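Local coordinates for protein SidF, inhibitor of growth family, member 3 (PDB 4FYF) that probably removes phosphate groups from phosphatidylinositol phosphates, the phosphorylated inositol lipids of membranes, at residues Ser237-Gly242 and Ser508-Tyr513; Ala272-Ser277 and Lys374-Tyr379; Ala292-Asn297 and Glu378-Met383; Gln360-Gly365 and Met414-Val419; Asn441-Asn446 and Glu548-Ile553. The protein carries 1 engineered substitution. All coordinates share one frame; numbering follows the deposited sequence.

How the contacts relate
Contacts 2 and 3 lie at the middle of the group, their centres 8 Å apart, and share Glu378 and Tyr379 on helix 373-387. Contact 1 touches contact 3, with centres 13 Å apart, where Leu241 and Phe510 pack on Val293. On another face of helix 373-387, contact 4 meets contact 2 with centres 12 Å apart, and Gln360 NE2 bonds to Gln376 O over 2.9 Å. Contact 5 reaches contact 4 through Asn441 and Phe444. A bound phosphate, which probably comes from the crystallisation liquor, lies about 5 Å from the side chain of Val362 and about 6 Å from that of Gln376, so contacts 2 and 4 both lie close to it.

Contact 1: residues Ser237-Gly242 and Ser508-Tyr513; sequences SDLVLG and SYFEEY
Leu239 lies between the rings of Phe510 and Tyr513 on helix 508-513, meeting both at their edges. Its CG is 4.1 Å from Phe510 CE1, near the ring plane, while the CD2 methyl reaches Tyr513 CE1 at 3.8 Å. A second leucine extends the apolar patch: Leu241 CD2 approaches Phe510 CZ obliquely at 4.2 Å. Leu239 and Leu241, two residues apart, both face the helix while Val240 turns away. Phe510 and Tyr513 stand one turn apart, and each holds CG opposite its backbone N (chi1 -174° and 174°), which carries the rings out to the loop. Leucine's branched, apolar end suits a buried site lined by ring carbons. Asp238 has a weak, long ion pair with Lys286, beside the phenol end of Tyr513. Further out, Val293 of helix 284-311 packs on both Leu241 and Phe510, and Leu217 of helix 212-217 touches the same two, so the loop before strand 247-254 is packed among three helices.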
# COMPACT_ATOMS: atom_id res chain seq x y z
N SER A 237 -14.27 -18.80 13.24
CA SER A 237 -13.12 -19.33 13.94
C SER A 237 -12.28 -18.09 14.09
O SER A 237 -12.47 -17.12 13.35
CB SER A 237 -12.41 -20.37 13.09
OG SER A 237 -13.25 -20.85 12.06
N ASP A 238 -11.36 -18.06 15.04
CA ASP A 238 -10.68 -16.82 15.33
C ASP A 238 -9.93 -16.28 14.12
O ASP A 238 -9.94 -15.08 13.86
CB ASP A 238 -9.70 -17.01 16.49
CG ASP A 238 -9.04 -18.35 16.46
OD1 ASP A 238 -9.75 -19.35 16.24
OD2 ASP A 238 -7.82 -18.41 16.66
N LEU A 239 -9.28 -17.17 13.37
CA LEU A 239 -8.57 -16.74 12.17
C LEU A 239 -9.55 -16.29 11.12
O LEU A 239 -10.64 -16.84 11.00
CB LEU A 239 -7.73 -17.88 11.61
CG LEU A 239 -6.84 -18.65 12.58
CD1 LEU A 239 -6.01 -17.69 13.40
CD2 LEU A 239 -7.71 -19.52 13.46
N VAL A 240 -9.16 -15.27 10.37
CA VAL A 240 -9.96 -14.79 9.26
C VAL A 240 -9.07 -14.66 8.04
O VAL A 240 -7.93 -14.23 8.15
CB VAL A 240 -10.60 -13.44 9.56
CG1 VAL A 240 -11.47 -12.99 8.41
CG2 VAL A 240 -11.41 -13.53 10.84
N LEU A 241 -9.58 -15.03 6.88
CA LEU A 241 -8.77 -14.96 5.66
C LEU A 241 -8.95 -13.68 4.84
O LEU A 241 -10.02 -13.08 4.85
CB LEU A 241 -9.04 -16.18 4.79
CG LEU A 241 -8.82 -17.53 5.49
CD1 LEU A 241 -9.00 -18.64 4.47
CD2 LEU A 241 -7.41 -17.60 6.10
N GLY A 242 -7.90 -13.28 4.15
CA GLY A 242 -7.97 -12.15 3.24
C GLY A 242 -7.15 -10.97 3.74
O GLY A 242 -7.14 -10.70 4.95
N SER A 508 -2.23 -27.85 4.24
CA SER A 508 -2.92 -29.02 4.83
C SER A 508 -3.07 -28.86 6.33
O SER A 508 -4.07 -29.27 6.92
CB SER A 508 -2.17 -30.32 4.54
OG SER A 508 -2.14 -30.61 3.15
N TYR A 509 -2.05 -28.27 6.95
CA TYR A 509 -2.10 -28.06 8.38
C TYR A 509 -3.30 -27.20 8.76
O TYR A 509 -4.02 -27.52 9.71
CB TYR A 509 -0.81 -27.47 8.92
CG TYR A 509 -0.89 -27.15 10.38
CD1 TYR A 509 -0.52 -28.07 11.34
CD2 TYR A 509 -1.36 -25.91 10.80
CE1 TYR A 509 -0.60 -27.76 12.70
CE2 TYR A 509 -1.46 -25.60 12.13
CZ TYR A 509 -1.08 -26.51 13.08
OH TYR A 509 -1.19 -26.16 14.40
N PHE A 510 -3.53 -26.11 8.02
CA PHE A 510 -4.65 -25.21 8.32
C PHE A 510 -6.06 -25.85 8.10
O PHE A 510 -6.97 -25.60 8.89
CB PHE A 510 -4.49 -23.88 7.56
CG PHE A 510 -5.52 -22.86 7.92
CD1 PHE A 510 -5.36 -22.04 9.00
CD2 PHE A 510 -6.65 -22.72 7.15
CE1 PHE A 510 -6.30 -21.09 9.32
CE2 PHE A 510 -7.61 -21.79 7.48
CZ PHE A 510 -7.44 -20.97 8.57
N GLU A 511 -6.23 -26.66 7.05
CA GLU A 511 -7.48 -27.44 6.87
C GLU A 511 -7.89 -28.25 8.12
O GLU A 511 -9.06 -28.24 8.51
CB GLU A 511 -7.36 -28.41 5.68
CG GLU A 511 -7.01 -27.78 4.34
CD GLU A 511 -8.21 -27.11 3.69
OE1 GLU A 511 -8.01 -26.06 3.04
OE2 GLU A 511 -9.33 -27.64 3.86
N GLU A 512 -6.92 -28.94 8.74
CA GLU A 512 -7.14 -29.65 10.01
C GLU A 512 -7.43 -28.74 11.21
O GLU A 512 -8.45 -28.92 11.88
CB GLU A 512 -5.97 -30.58 10.36
CG GLU A 512 -6.10 -31.99 9.83
CD GLU A 512 -7.45 -32.64 10.10
OE1 GLU A 512 -7.87 -32.70 11.28
OE2 GLU A 512 -8.07 -33.12 9.11
N TYR A 513 -6.52 -27.78 11.47
CA TYR A 513 -6.59 -26.87 12.65
C TYR A 513 -7.85 -26.03 12.60
O TYR A 513 -8.45 -25.71 13.64
CB TYR A 513 -5.34 -25.95 12.74
CG TYR A 513 -5.43 -24.89 13.86
CD1 TYR A 513 -6.24 -23.77 13.72
CD2 TYR A 513 -4.71 -25.01 15.05
CE1 TYR A 513 -6.36 -22.81 14.70
CE2 TYR A 513 -4.82 -24.05 16.05
CZ TYR A 513 -5.65 -22.94 15.86
OH TYR A 513 -5.81 -21.96 16.83

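Contact 2: residues Ala272-Ser277 and Lys374-Tyr379; sequences ARMPYS and KEQFEY
Loop 272-277 runs past helix 374-379 with Ala272 and Gln376 as its nearest backbone pair, their CA atoms 6.1 Å apart. Met274 makes the larger part of the contact. With CG held between its backbone N and carbonyl carbon (chi1 72°) and the chain bent again beyond, the thioether folds over the helix surface. CE comes 3.9 Å from Gln376 CA, and SD lies 4.1 Å from Tyr379 CD2. This is a Met-aromatic contact of oblique geometry, with SD 5.2 Å from the Tyr379 ring centroid and 56° off the ring normal. Methionine suits the place because its flexible, polarisable chain can follow both a helix backbone and a ring. The ring has support within its own helix: Glu375 CB sits over its centre, 3.7 Å above the plane. Ala272, small enough for this close approach, sets its methyl against the extended chain of Gln376, with CB 4.0 Å from Gln376 CG. Met274 also touches Thr294 of helix 284-311, and Arg273 forms a salt bridge with Glu356. After Met274 the loop bends at Pro275, the centre of an inverse gamma turn. The arrangement is a loop-on-helix packing in which the connection from strand 260-268 to helix 284-311 joins helix 373-387, the side chain of Gln376 lying about 6 Å from a bound phosphate ion that probably comes from the crystallisation liquor.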
# COMPACT_ATOMS: atom_id res chain seq x y z
N ALA A 272 -0.63 -5.49 7.78
CA ALA A 272 -0.16 -6.83 8.25
C ALA A 272 -0.91 -7.94 7.52
O ALA A 272 -2.13 -7.96 7.42
CB ALA A 272 -0.27 -7.00 9.76
N ARG A 273 -0.15 -8.88 7.01
CA ARG A 273 -0.65 -9.85 6.06
C ARG A 273 -1.19 -11.06 6.85
O ARG A 273 -1.54 -12.09 6.26
CB ARG A 273 0.54 -10.24 5.18
CG ARG A 273 0.28 -10.56 3.73
CD ARG A 273 1.58 -10.46 2.95
NE ARG A 273 1.96 -9.06 2.71
CZ ARG A 273 2.63 -8.63 1.65
NH1 ARG A 273 3.00 -9.48 0.66
NH2 ARG A 273 2.91 -7.34 1.55
N MET A 274 -1.22 -10.92 8.17
CA MET A 274 -1.77 -11.92 9.05
C MET A 274 -2.73 -11.24 9.99
O MET A 274 -2.76 -10.01 10.09
CB MET A 274 -0.67 -12.60 9.85
CG MET A 274 -0.08 -11.71 10.92
SD MET A 274 1.66 -11.66 10.72
CE MET A 274 1.81 -10.70 9.24
N PRO A 275 -3.57 -12.04 10.64
CA PRO A 275 -4.51 -11.56 11.65
C PRO A 275 -3.80 -11.32 12.99
O PRO A 275 -3.80 -12.19 13.86
CB PRO A 275 -5.52 -12.71 11.76
CG PRO A 275 -4.84 -13.91 11.17
CD PRO A 275 -3.82 -13.43 10.21
N TYR A 276 -3.23 -10.13 13.14
CA TYR A 276 -2.34 -9.82 14.28
C TYR A 276 -2.97 -9.98 15.67
O TYR A 276 -2.29 -10.37 16.63
CB TYR A 276 -1.70 -8.42 14.13
CG TYR A 276 -2.65 -7.30 13.73
CD1 TYR A 276 -3.55 -6.72 14.65
CD2 TYR A 276 -2.65 -6.80 12.42
CE1 TYR A 276 -4.41 -5.70 14.27
CE2 TYR A 276 -3.50 -5.77 12.04
CZ TYR A 276 -4.37 -5.23 12.96
OH TYR A 276 -5.20 -4.21 12.55
N SER A 277 -4.26 -9.67 15.79
CA SER A 277 -4.93 -9.70 17.09
C SER A 277 -4.99 -11.13 17.65
O SER A 277 -4.94 -11.34 18.87
CB SER A 277 -6.32 -9.06 17.00
OG SER A 277 -6.87 -9.27 15.71
N LYS A 374 7.66 -8.00 15.09
CA LYS A 374 8.62 -9.04 14.77
C LYS A 374 8.07 -10.11 13.85
O LYS A 374 8.71 -10.46 12.84
CB LYS A 374 9.25 -9.68 16.03
CG LYS A 374 10.32 -10.73 15.70
CD LYS A 374 11.02 -11.16 16.96
CE LYS A 374 11.76 -12.47 16.76
NZ LYS A 374 12.89 -12.29 15.82
N GLU A 375 6.88 -10.62 14.16
CA GLU A 375 6.27 -11.66 13.27
C GLU A 375 5.79 -11.04 11.94
O GLU A 375 5.83 -11.70 10.90
CB GLU A 375 5.14 -12.46 13.95
CG GLU A 375 5.56 -13.33 15.15
CD GLU A 375 5.99 -12.51 16.38
OE1 GLU A 375 5.30 -11.53 16.80
OE2 GLU A 375 7.05 -12.84 16.94
N GLN A 376 5.39 -9.78 12.01
CA GLN A 376 4.97 -9.01 10.83
C GLN A 376 6.09 -8.89 9.79
O GLN A 376 5.82 -8.74 8.62
CB GLN A 376 4.53 -7.59 11.21
CG GLN A 376 3.14 -7.48 11.74
CD GLN A 376 2.80 -6.04 12.11
OE1 GLN A 376 2.53 -5.74 13.29
NE2 GLN A 376 2.82 -5.14 11.11
N PHE A 377 7.33 -8.87 10.26
CA PHE A 377 8.47 -8.90 9.37
C PHE A 377 8.67 -10.33 8.96
O PHE A 377 8.80 -10.65 7.76
CB PHE A 377 9.73 -8.41 10.12
CG PHE A 377 11.03 -8.76 9.44
CD1 PHE A 377 11.32 -8.28 8.16
CD2 PHE A 377 11.95 -9.57 10.07
CE1 PHE A 377 12.52 -8.58 7.54
CE2 PHE A 377 13.17 -9.93 9.43
CZ PHE A 377 13.47 -9.42 8.17
N GLU A 378 8.67 -11.18 9.98
CA GLU A 378 9.23 -12.49 9.84
C GLU A 378 8.31 -13.42 9.06
O GLU A 378 8.79 -14.17 8.19
CB GLU A 378 9.59 -13.08 11.18
CG GLU A 378 10.99 -13.64 11.15
CD GLU A 378 11.66 -13.64 12.52
OE1 GLU A 378 11.20 -14.41 13.42
OE2 GLU A 378 12.66 -12.89 12.67
N TYR A 379 7.00 -13.37 9.35
CA TYR A 379 6.11 -14.34 8.73
C TYR A 379 5.94 -13.97 7.27
O TYR A 379 5.85 -14.84 6.41
CB TYR A 379 4.77 -14.37 9.44
CG TYR A 379 4.72 -15.05 10.80
CD1 TYR A 379 5.89 -15.45 11.46
CD2 TYR A 379 3.50 -15.29 11.42
CE1 TYR A 379 5.84 -16.04 12.70
CE2 TYR A 379 3.45 -15.88 12.66
CZ TYR A 379 4.63 -16.24 13.28
OH TYR A 379 4.56 -16.81 14.50

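Contact 3: residues Ala292-Asn297 and Glu378-Met383; sequences AVTLIN and EYVRQM
Thr294 lays its CG2 methyl against Tyr379, 3.9 Å from Tyr379 CB and 4.0 Å from Tyr379 CD2. This is helix-on-helix packing: the axes of helices 292-297 and 378-383 pass 9.3 Å apart at a signed angle of -51°. Tyr379 and Met383 stand one turn apart, and Thr294 projects between them, meeting both at about a right angle. A short, beta-branched residue suits this site, since its two arms can serve two neighbours while the helices stay close: CG2 meets Tyr379, and Thr294 OG1 lies 3.4 Å from Met383 CG. Leu295 and Met383 have their CA atoms only 5.4 Å apart. Val380 adds a lighter touch on Thr294 from the side. Outside the pair, Phe507 of helix 482-513 packs on Leu295, and Ile290 and Lys291 on Tyr379. Met383, with bends at chi2 (-47°) and chi3 (50°), curls back so that its SD crosses Leu295, 3.7 Å from Leu295 CG.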
# COMPACT_ATOMS: atom_id res chain seq x y z
N ALA A 292 0.12 -19.94 8.52
CA ALA A 292 -0.58 -20.50 7.37
C ALA A 292 -1.52 -19.45 6.77
O ALA A 292 -1.57 -19.30 5.54
CB ALA A 292 -1.33 -21.79 7.70
N VAL A 293 -2.24 -18.75 7.64
CA VAL A 293 -3.04 -17.64 7.16
C VAL A 293 -2.11 -16.70 6.39
O VAL A 293 -2.53 -16.13 5.37
CB VAL A 293 -3.85 -16.90 8.25
CG1 VAL A 293 -4.51 -15.67 7.68
CG2 VAL A 293 -4.94 -17.81 8.78
N THR A 294 -0.85 -16.56 6.79
CA THR A 294 -0.10 -15.61 6.04
C THR A 294 0.23 -16.14 4.66
O THR A 294 0.11 -15.42 3.66
CB THR A 294 0.94 -14.72 6.84
OG1 THR A 294 2.18 -14.60 6.17
CG2 THR A 294 1.19 -15.23 8.21
N LEU A 295 0.56 -17.43 4.57
CA LEU A 295 0.80 -18.08 3.30
C LEU A 295 -0.42 -17.95 2.41
O LEU A 295 -0.29 -17.57 1.26
CB LEU A 295 1.05 -19.57 3.50
CG LEU A 295 2.17 -20.29 2.73
CD1 LEU A 295 1.71 -21.71 2.43
CD2 LEU A 295 2.71 -19.62 1.49
N ILE A 296 -1.59 -18.30 2.95
CA ILE A 296 -2.88 -18.23 2.21
C ILE A 296 -3.12 -16.82 1.64
O ILE A 296 -3.49 -16.63 0.46
CB ILE A 296 -4.06 -18.75 3.09
CG1 ILE A 296 -3.90 -20.26 3.34
CG2 ILE A 296 -5.42 -18.49 2.46
CD1 ILE A 296 -4.70 -20.80 4.53
N ASN A 297 -2.85 -15.83 2.48
CA ASN A 297 -2.91 -14.44 2.10
C ASN A 297 -1.92 -14.00 1.01
O ASN A 297 -2.26 -13.18 0.16
CB ASN A 297 -2.78 -13.59 3.36
CG ASN A 297 -4.09 -13.53 4.14
OD1 ASN A 297 -5.14 -14.01 3.66
ND2 ASN A 297 -4.05 -12.93 5.34
N GLU A 378 8.67 -11.18 9.98
CA GLU A 378 9.23 -12.49 9.84
C GLU A 378 8.31 -13.42 9.06
O GLU A 378 8.79 -14.17 8.19
CB GLU A 378 9.59 -13.08 11.18
CG GLU A 378 10.99 -13.64 11.15
CD GLU A 378 11.66 -13.64 12.52
OE1 GLU A 378 11.20 -14.41 13.42
OE2 GLU A 378 12.66 -12.89 12.67
N TYR A 379 7.00 -13.37 9.35
CA TYR A 379 6.11 -14.34 8.73
C TYR A 379 5.94 -13.97 7.27
O TYR A 379 5.85 -14.84 6.41
CB TYR A 379 4.77 -14.37 9.44
CG TYR A 379 4.72 -15.05 10.80
CD1 TYR A 379 5.89 -15.45 11.46
CD2 TYR A 379 3.50 -15.29 11.42
CE1 TYR A 379 5.84 -16.04 12.70
CE2 TYR A 379 3.45 -15.88 12.66
CZ TYR A 379 4.63 -16.24 13.28
OH TYR A 379 4.56 -16.81 14.50
N VAL A 380 5.94 -12.67 6.99
CA VAL A 380 5.76 -12.18 5.65
C VAL A 380 6.99 -12.42 4.80
O VAL A 380 6.86 -12.92 3.69
CB VAL A 380 5.29 -10.72 5.60
CG1 VAL A 380 5.23 -10.28 4.15
CG2 VAL A 380 3.90 -10.61 6.20
N ARG A 381 8.17 -12.15 5.34
CA ARG A 381 9.41 -12.47 4.60
C ARG A 381 9.53 -14.00 4.32
O ARG A 381 9.87 -14.43 3.23
CB ARG A 381 10.60 -11.94 5.38
CG ARG A 381 11.89 -11.74 4.62
CD ARG A 381 12.51 -13.06 4.20
NE ARG A 381 12.58 -14.03 5.27
CZ ARG A 381 12.86 -15.34 5.11
NH1 ARG A 381 13.09 -15.82 3.89
NH2 ARG A 381 12.91 -16.16 6.15
N GLN A 382 9.21 -14.82 5.31
CA GLN A 382 9.12 -16.28 5.15
C GLN A 382 8.26 -16.70 3.91
O GLN A 382 8.76 -17.37 2.98
CB GLN A 382 8.50 -16.86 6.41
CG GLN A 382 8.96 -18.26 6.72
CD GLN A 382 8.63 -18.69 8.13
OE1 GLN A 382 8.52 -19.89 8.37
NE2 GLN A 382 8.51 -17.74 9.09
N MET A 383 6.99 -16.31 3.95
CA MET A 383 5.97 -16.68 2.99
C MET A 383 6.18 -16.07 1.61
O MET A 383 5.92 -16.72 0.64
CB MET A 383 4.55 -16.37 3.51
CG MET A 383 4.17 -16.99 4.85
SD MET A 383 4.50 -18.76 5.18
CE MET A 383 6.18 -18.98 4.73

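Contact 4: residues Gln360-Gly365 and Met414-Val419; sequences QVVTAG and MSSWGV
Met414 stretches its extended chain toward Gln360, and its CE methyl stops 3.4 Å from Gln360 OE1. At the next residue, Ser415 O accepts a hydrogen bond from Gln360 N at 2.9 Å, a fairly straight bond (158°), and Ser415 OG meets a water that donates to Gln360 O. Ser416 OG, turned opposite its backbone N (chi1 -156°), donates to Gln360 OE1 over 2.8 Å, reaching an oxygen lone pair within the amide plane. The small hydroxyl suits a buried glutamine, whose NE2 is held by Tyr358 OH and Gln376 O. Ser416 and Gln360 form a parallel beta bridge between strands 403-416 and 352-360, neighbours in a mixed sheet. Trp417 N continues the pairing, donating to Gln360 O at 3.2 Å, while Trp417 O takes a CA-H...O contact from Val361 CA. Gly418 suits its place because a CB there would collide with Thr363 CB, and its CA lies 3.3 Å from Val362 O. Val419, beyond the strand, makes an apolar contact, CG2 to Val361 CG2 at 4.1 Å.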
# COMPACT_ATOMS: atom_id res chain seq x y z
N GLN A 360 8.50 -2.56 3.66
CA GLN A 360 7.85 -2.54 4.94
C GLN A 360 8.52 -1.49 5.85
O GLN A 360 9.70 -1.24 5.75
CB GLN A 360 7.79 -3.93 5.51
CG GLN A 360 7.35 -4.05 6.98
CD GLN A 360 7.33 -5.48 7.47
OE1 GLN A 360 8.36 -6.03 7.91
NE2 GLN A 360 6.16 -6.11 7.35
N VAL A 361 7.74 -0.91 6.75
CA VAL A 361 8.12 0.31 7.45
C VAL A 361 7.72 0.23 8.95
O VAL A 361 7.70 1.16 9.71
CB VAL A 361 7.57 1.45 6.55
CG1 VAL A 361 6.35 2.16 7.09
CG2 VAL A 361 8.68 2.27 5.90
N VAL A 362 7.45 -0.98 9.36
CA VAL A 362 7.33 -1.38 10.75
C VAL A 362 8.72 -1.36 11.40
O VAL A 362 9.72 -1.31 10.70
CB VAL A 362 6.76 -2.81 10.67
CG1 VAL A 362 7.68 -3.87 11.26
CG2 VAL A 362 5.31 -2.83 11.05
N THR A 363 8.80 -1.34 12.74
CA THR A 363 10.08 -1.65 13.34
C THR A 363 10.15 -3.03 14.02
O THR A 363 9.73 -3.21 15.15
CB THR A 363 10.83 -0.47 14.06
OG1 THR A 363 11.64 -0.95 15.17
CG2 THR A 363 9.99 0.60 14.47
N ALA A 364 10.68 -3.99 13.27
CA ALA A 364 10.66 -5.42 13.60
C ALA A 364 11.22 -5.76 14.98
O ALA A 364 10.71 -6.66 15.68
CB ALA A 364 11.45 -6.19 12.54
N GLY A 365 12.29 -5.07 15.35
CA GLY A 365 13.00 -5.40 16.56
C GLY A 365 12.48 -4.79 17.82
O GLY A 365 13.06 -4.99 18.86
N MET A 414 11.80 -8.13 -0.53
CA MET A 414 11.24 -7.55 0.68
C MET A 414 12.29 -6.86 1.48
O MET A 414 13.38 -7.39 1.66
CB MET A 414 10.61 -8.61 1.58
CG MET A 414 10.52 -8.15 3.03
SD MET A 414 9.27 -9.08 3.81
CE MET A 414 9.08 -8.11 5.27
N SER A 415 11.92 -5.70 2.00
CA SER A 415 12.83 -4.90 2.80
C SER A 415 12.06 -4.34 4.01
O SER A 415 10.83 -4.18 3.95
CB SER A 415 13.35 -3.74 1.96
OG SER A 415 12.36 -2.70 1.85
N SER A 416 12.77 -4.02 5.09
CA SER A 416 12.09 -3.62 6.32
C SER A 416 12.94 -2.64 7.10
O SER A 416 13.85 -3.06 7.82
CB SER A 416 11.84 -4.83 7.20
OG SER A 416 10.75 -4.59 8.07
N TRP A 417 12.70 -1.35 6.91
CA TRP A 417 13.46 -0.30 7.61
C TRP A 417 12.45 0.53 8.29
O TRP A 417 11.56 1.09 7.64
CB TRP A 417 14.22 0.59 6.63
CG TRP A 417 15.47 -0.01 6.03
CD1 TRP A 417 16.69 -0.28 6.69
CD2 TRP A 417 15.71 -0.41 4.63
NE1 TRP A 417 17.59 -0.83 5.81
CE2 TRP A 417 17.09 -0.89 4.57
CE3 TRP A 417 14.96 -0.37 3.47
CZ2 TRP A 417 17.66 -1.34 3.38
CZ3 TRP A 417 15.53 -0.80 2.29
CH2 TRP A 417 16.84 -1.31 2.24
N GLY A 418 12.63 0.69 9.59
CA GLY A 418 11.67 1.34 10.46
C GLY A 418 11.58 2.82 10.24
O GLY A 418 12.49 3.46 9.67
N VAL A 419 10.52 3.39 10.79
CA VAL A 419 10.33 4.80 10.64
C VAL A 419 9.94 5.54 11.97
O VAL A 419 9.96 6.79 12.06
CB VAL A 419 9.34 4.85 9.45
CG1 VAL A 419 7.96 5.24 9.80
CG2 VAL A 419 9.95 5.40 8.17
O HOH W 1 11.33 -0.59 3.66

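Contact 5: residues Asn441-Asn446 and Glu548-Ile553; sequences NARFVN and ELHNQI
His550 turns its imidazole toward the facing helix by placing CG beside its backbone N (chi1 -80°), and Arg443 places CG opposite its own backbone N (chi1 -154°), which sets this methylene over one face of the ring. The CH-pi contact puts Arg443 CG 3.6 Å from the His550 centroid, offset toward the rim. Asn446 takes the ring edge instead: its ND2 donates to His550 ND1 at 3.0 Å, with amide and ring nearly coplanar. A second, weak bond runs from Asn446 ND2 to His550 O at 3.2 Å, and together the two help to hold the amide's orientation. An asparagine suits the place because its short amide can also use its oxygen: Asn446 OD1 accepts a hydrogen bond from Arg557 NH1 while lying 3.3 Å from the Ile553 CG2 methyl. ND1 acts as an acceptor, and with the Arg443 guanidinium close by, the ring is probably neutral. That guanidinium is occupied elsewhere, in salt bridges to Asp385 and Glu492. Ala442, small where the helices draw together, sets its methyl against the Asn551 amide, and Ile488 of helix 482-513 packs on His550. The axes of segments 441-446 and 548-553 pass 8.9 Å apart at 62°, much steeper than in a coiled coil, although 548-553 lies within a predicted one; helix 438-459 crosses the long helix 522-584 steeply, with a buried polar centre.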
# COMPACT_ATOMS: atom_id res chain seq x y z
N ASN A 441 17.83 -7.14 4.95
CA ASN A 441 18.00 -5.86 4.26
C ASN A 441 19.22 -5.84 3.36
O ASN A 441 19.16 -5.33 2.24
CB ASN A 441 17.98 -4.69 5.26
CG ASN A 441 16.56 -4.31 5.70
OD1 ASN A 441 15.58 -4.50 4.94
ND2 ASN A 441 16.43 -3.77 6.90
N ALA A 442 20.30 -6.45 3.85
CA ALA A 442 21.47 -6.80 3.04
C ALA A 442 21.12 -7.62 1.81
O ALA A 442 21.54 -7.31 0.68
CB ALA A 442 22.44 -7.62 3.89
N ARG A 443 20.41 -8.71 2.05
CA ARG A 443 19.97 -9.61 1.00
C ARG A 443 19.21 -8.72 0.01
O ARG A 443 19.51 -8.74 -1.19
CB ARG A 443 19.07 -10.70 1.61
CG ARG A 443 18.99 -12.04 0.87
CD ARG A 443 17.76 -12.11 0.07
NE ARG A 443 17.37 -13.46 -0.32
CZ ARG A 443 16.23 -14.05 0.04
NH1 ARG A 443 15.38 -13.43 0.87
NH2 ARG A 443 15.96 -15.26 -0.43
N PHE A 444 18.28 -7.90 0.51
CA PHE A 444 17.43 -7.08 -0.37
C PHE A 444 18.22 -6.02 -1.18
O PHE A 444 17.96 -5.78 -2.33
CB PHE A 444 16.29 -6.43 0.44
CG PHE A 444 15.52 -5.37 -0.30
CD1 PHE A 444 15.97 -4.05 -0.32
CD2 PHE A 444 14.33 -5.69 -0.97
CE1 PHE A 444 15.26 -3.06 -0.98
CE2 PHE A 444 13.59 -4.70 -1.62
CZ PHE A 444 14.06 -3.39 -1.63
N VAL A 445 19.17 -5.35 -0.56
CA VAL A 445 19.95 -4.41 -1.30
C VAL A 445 20.74 -5.16 -2.38
O VAL A 445 20.75 -4.70 -3.52
CB VAL A 445 20.91 -3.60 -0.41
CG1 VAL A 445 21.97 -2.90 -1.24
CG2 VAL A 445 20.14 -2.57 0.40
N ASN A 446 21.37 -6.29 -2.06
CA ASN A 446 22.05 -7.04 -3.14
C ASN A 446 21.13 -7.41 -4.34
O ASN A 446 21.51 -7.26 -5.54
CB ASN A 446 22.77 -8.29 -2.62
CG ASN A 446 23.94 -7.98 -1.73
OD1 ASN A 446 24.64 -6.98 -1.92
ND2 ASN A 446 24.17 -8.84 -0.76
N GLU A 548 24.57 -15.74 4.82
CA GLU A 548 25.97 -15.75 5.15
C GLU A 548 26.71 -15.22 3.93
O GLU A 548 27.55 -14.32 4.05
CB GLU A 548 26.39 -17.17 5.54
CG GLU A 548 27.22 -17.22 6.79
CD GLU A 548 28.57 -16.56 6.57
OE1 GLU A 548 29.28 -16.95 5.60
OE2 GLU A 548 28.92 -15.66 7.37
N LEU A 549 26.37 -15.77 2.76
CA LEU A 549 26.96 -15.40 1.48
C LEU A 549 26.63 -13.93 1.09
O LEU A 549 27.55 -13.17 0.73
CB LEU A 549 26.53 -16.40 0.41
CG LEU A 549 27.10 -17.83 0.60
CD1 LEU A 549 26.41 -18.88 -0.27
CD2 LEU A 549 28.61 -17.85 0.40
N HIS A 550 25.34 -13.53 1.19
CA HIS A 550 24.96 -12.12 1.04
C HIS A 550 25.75 -11.17 1.89
O HIS A 550 26.15 -10.13 1.38
CB HIS A 550 23.45 -11.87 1.24
CG HIS A 550 22.61 -12.20 0.01
ND1 HIS A 550 22.64 -11.45 -1.11
CD2 HIS A 550 21.74 -13.27 -0.26
CE1 HIS A 550 21.79 -11.99 -2.03
NE2 HIS A 550 21.24 -13.08 -1.50
N ASN A 551 26.01 -11.51 3.16
CA ASN A 551 26.77 -10.59 4.03
C ASN A 551 28.21 -10.34 3.54
O ASN A 551 28.79 -9.27 3.81
CB ASN A 551 26.76 -11.03 5.52
CG ASN A 551 25.37 -10.89 6.16
OD1 ASN A 551 25.08 -11.50 7.19
ND2 ASN A 551 24.52 -10.06 5.55
N GLN A 552 28.76 -11.33 2.83
CA GLN A 552 30.08 -11.22 2.22
C GLN A 552 30.02 -10.23 1.07
O GLN A 552 30.85 -9.32 0.96
CB GLN A 552 30.62 -12.58 1.74
CG GLN A 552 31.30 -13.39 2.83
CD GLN A 552 31.80 -14.74 2.32
OE1 GLN A 552 32.77 -14.81 1.55
NE2 GLN A 552 31.14 -15.82 2.75
N ILE A 553 29.02 -10.41 0.22
CA ILE A 553 28.82 -9.50 -0.89
C ILE A 553 28.61 -8.07 -0.37
O ILE A 553 29.13 -7.09 -0.92
CB ILE A 553 27.64 -10.02 -1.75
CG1 ILE A 553 28.07 -11.35 -2.37
CG2 ILE A 553 27.17 -8.98 -2.78
CD1 ILE A 553 27.01 -12.10 -3.16